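Local coordinates for chitooligosaccharide oxidase (PDB 6Y0R), which oxidises the C1 hydroxyl of chitooligosaccharides to the lactone, using a bicovalently bound FAD and passing the electrons to molecular oxygen to give hydrogen peroxide, at residues Ala185-Pro190 with Val195-Thr200; Ala34-Asp39 with Val73-Glu78. All coordinates share one frame; numbering follows the deposited sequence.

Contact 1: Ala185-Pro190 with Val195-Thr200; sequences ATVVLP and VHCSKT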
loop_
_atom_site.group_PDB
_atom_site.type_symbol
_atom_site.label_atom_id
_atom_site.label_comp_id
_atom_site.label_asym_id
_atom_site.label_seq_id
_atom_site.Cartn_x
_atom_site.Cartn_y
_atom_site.Cartn_z
ATOM N N ALA A 185 -16.634 2.572 8.369
ATOM C CA ALA A 185 -16.376 1.205 7.875
ATOM C C ALA A 185 -17.370 0.240 8.510
ATOM O O ALA A 185 -17.835 0.486 9.642
ATOM C CB ALA A 185 -14.946 0.763 8.179
ATOM N N THR A 186 -17.647 -0.822 7.796
ATOM C CA THR A 186 -18.413 -1.961 8.304
ATOM C C THR A 186 -17.458 -3.136 8.424
ATOM O O THR A 186 -16.778 -3.487 7.426
ATOM C CB THR A 186 -19.648 -2.185 7.431
ATOM O OG1 THR A 186 -20.349 -0.939 7.401
ATOM C CG2 THR A 186 -20.519 -3.287 7.982
ATOM N N VAL A 187 -17.452 -3.787 9.595
ATOM C CA VAL A 187 -16.482 -4.871 9.893
ATOM C C VAL A 187 -17.251 -6.075 10.404
ATOM O O VAL A 187 -18.127 -5.881 11.293
ATOM C CB VAL A 187 -15.440 -4.407 10.926
ATOM C CG1 VAL A 187 -14.397 -5.497 11.119
ATOM C CG2 VAL A 187 -14.810 -3.081 10.556
ATOM N N VAL A 188 -16.925 -7.232 9.864
ATOM C CA VAL A 188 -17.344 -8.541 10.408
ATOM C C VAL A 188 -16.310 -8.892 11.477
ATOM O O VAL A 188 -15.166 -9.250 11.118
ATOM C CB VAL A 188 -17.489 -9.632 9.345
ATOM C CG1 VAL A 188 -17.803 -10.986 9.992
ATOM C CG2 VAL A 188 -18.561 -9.241 8.308
ATOM N N LEU A 189 -16.700 -8.767 12.740
ATOM C CA LEU A 189 -15.776 -9.102 13.854
ATOM C C LEU A 189 -15.503 -10.587 13.873
ATOM O O LEU A 189 -16.163 -11.417 13.246
ATOM C CB LEU A 189 -16.318 -8.606 15.193
ATOM C CG LEU A 189 -16.506 -7.101 15.335
ATOM C CD1 LEU A 189 -16.995 -6.783 16.730
ATOM C CD2 LEU A 189 -15.216 -6.319 15.064
ATOM N N PRO A 190 -14.455 -11.015 14.594
ATOM C CA PRO A 190 -14.142 -12.441 14.647
ATOM C C PRO A 190 -15.208 -13.395 15.239
ATOM O O PRO A 190 -15.084 -14.591 15.016
ATOM C CB PRO A 190 -12.855 -12.453 15.497
ATOM C CG PRO A 190 -12.259 -11.098 15.221
ATOM C CD PRO A 190 -13.447 -10.152 15.215
ATOM N N VAL A 195 -20.438 -4.896 12.647
ATOM C CA VAL A 195 -20.485 -3.603 13.362
ATOM C C VAL A 195 -20.147 -2.465 12.396
ATOM O O VAL A 195 -19.402 -2.666 11.399
ATOM C CB VAL A 195 -19.589 -3.618 14.614
ATOM C CG1 VAL A 195 -19.927 -4.831 15.474
ATOM C CG2 VAL A 195 -18.114 -3.631 14.300
ATOM N N HIS A 196 -20.664 -1.303 12.707
ATOM C CA HIS A 196 -20.279 -0.045 12.046
ATOM C C HIS A 196 -19.298 0.688 12.959
ATOM O O HIS A 196 -19.467 0.631 14.202
ATOM C CB HIS A 196 -21.541 0.751 11.669
ATOM C CG HIS A 196 -21.212 2.024 10.980
ATOM N ND1 HIS A 196 -20.865 2.067 9.639
ATOM C CD2 HIS A 196 -21.097 3.280 11.442
ATOM C CE1 HIS A 196 -20.600 3.309 9.302
ATOM N NE2 HIS A 196 -20.727 4.078 10.384
ATOM N N CYS A 197 -18.276 1.340 12.390
ATOM C CA CYS A 197 -17.368 2.214 13.125
ATOM C C CYS A 197 -17.068 3.488 12.326
ATOM O O CYS A 197 -17.263 3.512 11.085
ATOM C CB CYS A 197 -16.132 1.440 13.580
ATOM S SG CYS A 197 -15.045 0.922 12.213
ATOM N N SER A 198 -16.657 4.504 13.050
ATOM C CA SER A 198 -16.451 5.887 12.590
ATOM C C SER A 198 -15.695 6.634 13.675
ATOM O O SER A 198 -15.392 6.024 14.706
ATOM C CB SER A 198 -17.774 6.533 12.275
ATOM O OG SER A 198 -18.438 6.823 13.494
ATOM N N LYS A 199 -15.385 7.895 13.455
ATOM C CA LYS A 199 -14.798 8.763 14.497
ATOM C C LYS A 199 -15.744 8.781 15.709
ATOM O O LYS A 199 -15.229 9.061 16.803
ATOM C CB LYS A 199 -14.497 10.159 13.958
ATOM C CG LYS A 199 -13.191 10.266 13.178
ATOM C CD LYS A 199 -13.158 11.454 12.237
ATOM C CE LYS A 199 -13.483 11.076 10.801
ATOM N NZ LYS A 199 -14.500 11.971 10.188
ATOM N N THR A 200 -17.038 8.478 15.554
ATOM C CA THR A 200 -18.043 8.724 16.641
ATOM C C THR A 200 -18.702 7.429 17.118
ATOM O O THR A 200 -19.516 7.486 18.048
ATOM C CB THR A 200 -19.105 9.741 16.205
ATOM O OG1 THR A 200 -19.879 9.118 15.183
ATOM C CG2 THR A 200 -18.494 11.056 15.769
#
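Val195 and Leu189 meet at about a right angle where a beta hairpin, strands 182-188 and 194-197 of the PCMH-type FAD-binding domain, comes together. The methyl CD1 of Leu189 lies 3.7 Å from CG1 of Val195. CD2 of Leu189 is 4.0 Å from CG2 of Val195, and CG of Leu189 touches both branches. Leu189 has already left the strand; with CG placed anti to its carbonyl carbon (chi1 -62°), its isobutyl group reaches back to Val195.

Antiparallel pairing fixes the register. Ala185-Cys197 and Val187-Val195 are hydrogen-bonded pairs, each closed by two backbone bonds, and Thr186-His196 between them is a non-hydrogen-bonded pair with the CA atoms 4.6 Å apart. Strand 218-228 pairs with the other edge of strand 182-188, bonding to the backbone of Thr186. The side chains of Ala185, Val187, Val195 and Cys197 share one face, where Leu205 of helix 203-212 touches Val187, Val195 and Cys197. There SG of Cys197 reaches across between two residues of the facing strand, 4.0 Å from CB of Ala185 and 4.3 Å from CG2 of Val187.

On the reverse face Thr186 and His196 also cross at about a right angle. The imidazole extends with CG anti to its backbone N (chi1 -179°), and OG1 of Thr186 lies in the ring plane at its edge, 3.8 Å from ND1 of His196.

Contact 2: Ala34-Asp39 with Val73-Glu78; sequences AKVPTD and VSAAVE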
loop_
_atom_site.group_PDB
_atom_site.type_symbol
_atom_site.label_atom_id
_atom_site.label_comp_id
_atom_site.label_asym_id
_atom_site.label_seq_id
_atom_site.Cartn_x
_atom_site.Cartn_y
_atom_site.Cartn_z
ATOM N N ALA A 34 -23.282 -23.945 5.893
ATOM C CA ALA A 34 -23.716 -22.547 6.129
ATOM C C ALA A 34 -24.062 -21.848 4.807
ATOM O O ALA A 34 -24.399 -20.639 4.878
ATOM C CB ALA A 34 -22.638 -21.797 6.871
ATOM N N LYS A 35 -23.985 -22.574 3.683
ATOM C CA LYS A 35 -24.310 -22.085 2.316
ATOM C C LYS A 35 -23.344 -20.943 1.991
ATOM O O LYS A 35 -23.776 -19.914 1.405
ATOM C CB LYS A 35 -25.766 -21.622 2.211
ATOM C CG LYS A 35 -26.802 -22.658 2.639
ATOM C CD LYS A 35 -28.246 -22.184 2.519
ATOM C CE LYS A 35 -29.238 -23.336 2.519
ATOM N NZ LYS A 35 -30.623 -22.893 2.220
ATOM N N VAL A 36 -22.092 -21.101 2.419
ATOM C CA VAL A 36 -21.012 -20.171 2.001
ATOM C C VAL A 36 -20.376 -20.744 0.743
ATOM O O VAL A 36 -19.851 -21.863 0.740
ATOM C CB VAL A 36 -19.994 -19.942 3.135
ATOM C CG1 VAL A 36 -18.880 -19.031 2.641
ATOM C CG2 VAL A 36 -20.646 -19.348 4.365
ATOM N N PRO A 37 -20.353 -20.006 -0.399
ATOM C CA PRO A 37 -19.663 -20.520 -1.574
ATOM C C PRO A 37 -18.189 -20.763 -1.241
ATOM O O PRO A 37 -17.600 -19.942 -0.532
ATOM C CB PRO A 37 -19.801 -19.418 -2.647
ATOM C CG PRO A 37 -20.859 -18.493 -2.113
ATOM C CD PRO A 37 -20.913 -18.667 -0.604
ATOM N N THR A 38 -17.626 -21.857 -1.710
ATOM C CA THR A 38 -16.198 -22.189 -1.514
ATOM C C THR A 38 -15.604 -22.757 -2.801
ATOM O O THR A 38 -16.399 -23.186 -3.685
ATOM C CB THR A 38 -16.004 -23.142 -0.321
ATOM O OG1 THR A 38 -16.463 -24.435 -0.711
ATOM C CG2 THR A 38 -16.718 -22.684 0.932
ATOM N N ASP A 39 -14.278 -22.776 -2.871
ATOM C CA ASP A 39 -13.523 -23.364 -3.999
ATOM C C ASP A 39 -13.052 -24.753 -3.564
ATOM O O ASP A 39 -12.578 -24.891 -2.460
ATOM C CB ASP A 39 -12.304 -22.522 -4.383
ATOM C CG ASP A 39 -12.600 -21.142 -4.943
ATOM O OD1 ASP A 39 -13.652 -20.949 -5.507
ATOM O OD2 ASP A 39 -11.754 -20.293 -4.801
ATOM N N VAL A 73 -20.003 -13.592 4.493
ATOM C CA VAL A 73 -18.737 -13.249 5.232
ATOM C C VAL A 73 -18.945 -13.599 6.720
ATOM O O VAL A 73 -18.049 -14.288 7.294
ATOM C CB VAL A 73 -18.310 -11.784 5.034
ATOM C CG1 VAL A 73 -17.026 -11.465 5.811
ATOM C CG2 VAL A 73 -18.100 -11.436 3.569
ATOM N N SER A 74 -20.066 -13.172 7.325
ATOM C CA SER A 74 -20.377 -13.483 8.742
ATOM C C SER A 74 -20.328 -14.993 8.940
ATOM O O SER A 74 -19.666 -15.429 9.893
ATOM C CB SER A 74 -21.703 -12.948 9.202
ATOM O OG SER A 74 -21.627 -11.569 9.405
ATOM N N ALA A 75 -21.036 -15.771 8.118
ATOM C CA ALA A 75 -21.082 -17.249 8.259
ATOM C C ALA A 75 -19.672 -17.832 8.126
ATOM O O ALA A 75 -19.295 -18.750 8.884
ATOM C CB ALA A 75 -22.029 -17.861 7.250
ATOM N N ALA A 76 -18.875 -17.309 7.199
ATOM C CA ALA A 76 -17.529 -17.848 6.967
ATOM C C ALA A 76 -16.669 -17.587 8.210
ATOM O O ALA A 76 -15.959 -18.520 8.632
ATOM C CB ALA A 76 -16.907 -17.265 5.722
ATOM N N VAL A 77 -16.724 -16.384 8.751
ATOM C CA VAL A 77 -15.953 -16.034 9.973
ATOM C C VAL A 77 -16.436 -16.947 11.109
ATOM O O VAL A 77 -15.589 -17.518 11.798
ATOM C CB VAL A 77 -16.064 -14.550 10.320
ATOM C CG1 VAL A 77 -15.471 -14.229 11.678
ATOM C CG2 VAL A 77 -15.403 -13.701 9.231
ATOM N N GLU A 78 -17.745 -17.140 11.245
ATOM C CA GLU A 78 -18.275 -17.967 12.373
ATOM C C GLU A 78 -17.700 -19.372 12.260
ATOM O O GLU A 78 -17.303 -19.960 13.311
ATOM C CB GLU A 78 -19.806 -17.984 12.394
ATOM C CG GLU A 78 -20.380 -16.727 13.000
ATOM C CD GLU A 78 -21.801 -16.349 12.608
ATOM O OE1 GLU A 78 -22.470 -17.118 11.871
ATOM O OE2 GLU A 78 -22.205 -15.261 13.000
#
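Val36 carries the largest share of the surface buried here, followed by Ala75 and Ala76 of helix 70-83. Its two methyls are divided between the two alanines: CG2 of Val36 comes within 3.5 Å of CB of Ala75, and CG1 of Val36 lies 4.1 Å from CB of Ala76. The CG2 branch also approaches the helix backbone, 3.9 Å from the amide N of Ala76. This division follows from chi1 of 178°, which sets CG1 anti to the backbone N and CG2 anti to the carbonyl carbon, so that the fork of the valine spans two successive helix positions.

Ala75 points its CB toward the loop and receives a second neighbour there, CB of Ala34, at 4.0 Å. Ala34 stands just where helix 26-33 gives way to a Schellman motif: Lys35 adopts positive phi (62°), and two bonds run back into the last helical turn. The chain thereby turns away from its helix, and Val36, on the far side of Lys35, directs its side chain toward helix 70-83 as Ala34 does. The contact thus packs the chain that follows helix 26-33 onto a helix of the PCMH-type FAD-binding domain. Beyond Val36 comes a short, weakly bonded outer strand, about 38-39, antiparallel to strand 63-65 in a four-stranded mixed sheet.

Ala76 lies deeper than Ala75. Leu31 of helix 26-33 and Ala65 of strand 63-65 each touch both Ala76 and Val36. Elsewhere on the same helix, OG of Ser74 is hydrogen-bonded to the backbone O of Gly192.

Overall arrangement
Contacts 1 and 2 lie on the same side of the chain's centre, with their own centres about 19 Å apart. Both are partly buried, but contact 2 is the more peripheral, about 27 Å from the centre of the chain against about 21 Å for contact 1. Helix 70-83 connects them: it meets segment 34-39 in contact 2, while CG1 of Val73 lies 3.7 Å from CG2 of Val188 on a strand of contact 1. Strand pairing in contact 1 relies on four backbone hydrogen bonds and buries 348 Å²; contact 2 has none between its segments and buries 134 Å², its side-chain contacts being between methyl groups. The side chain of Val187 is about 7 Å from the FAD, that of Ala76 about 12 Å.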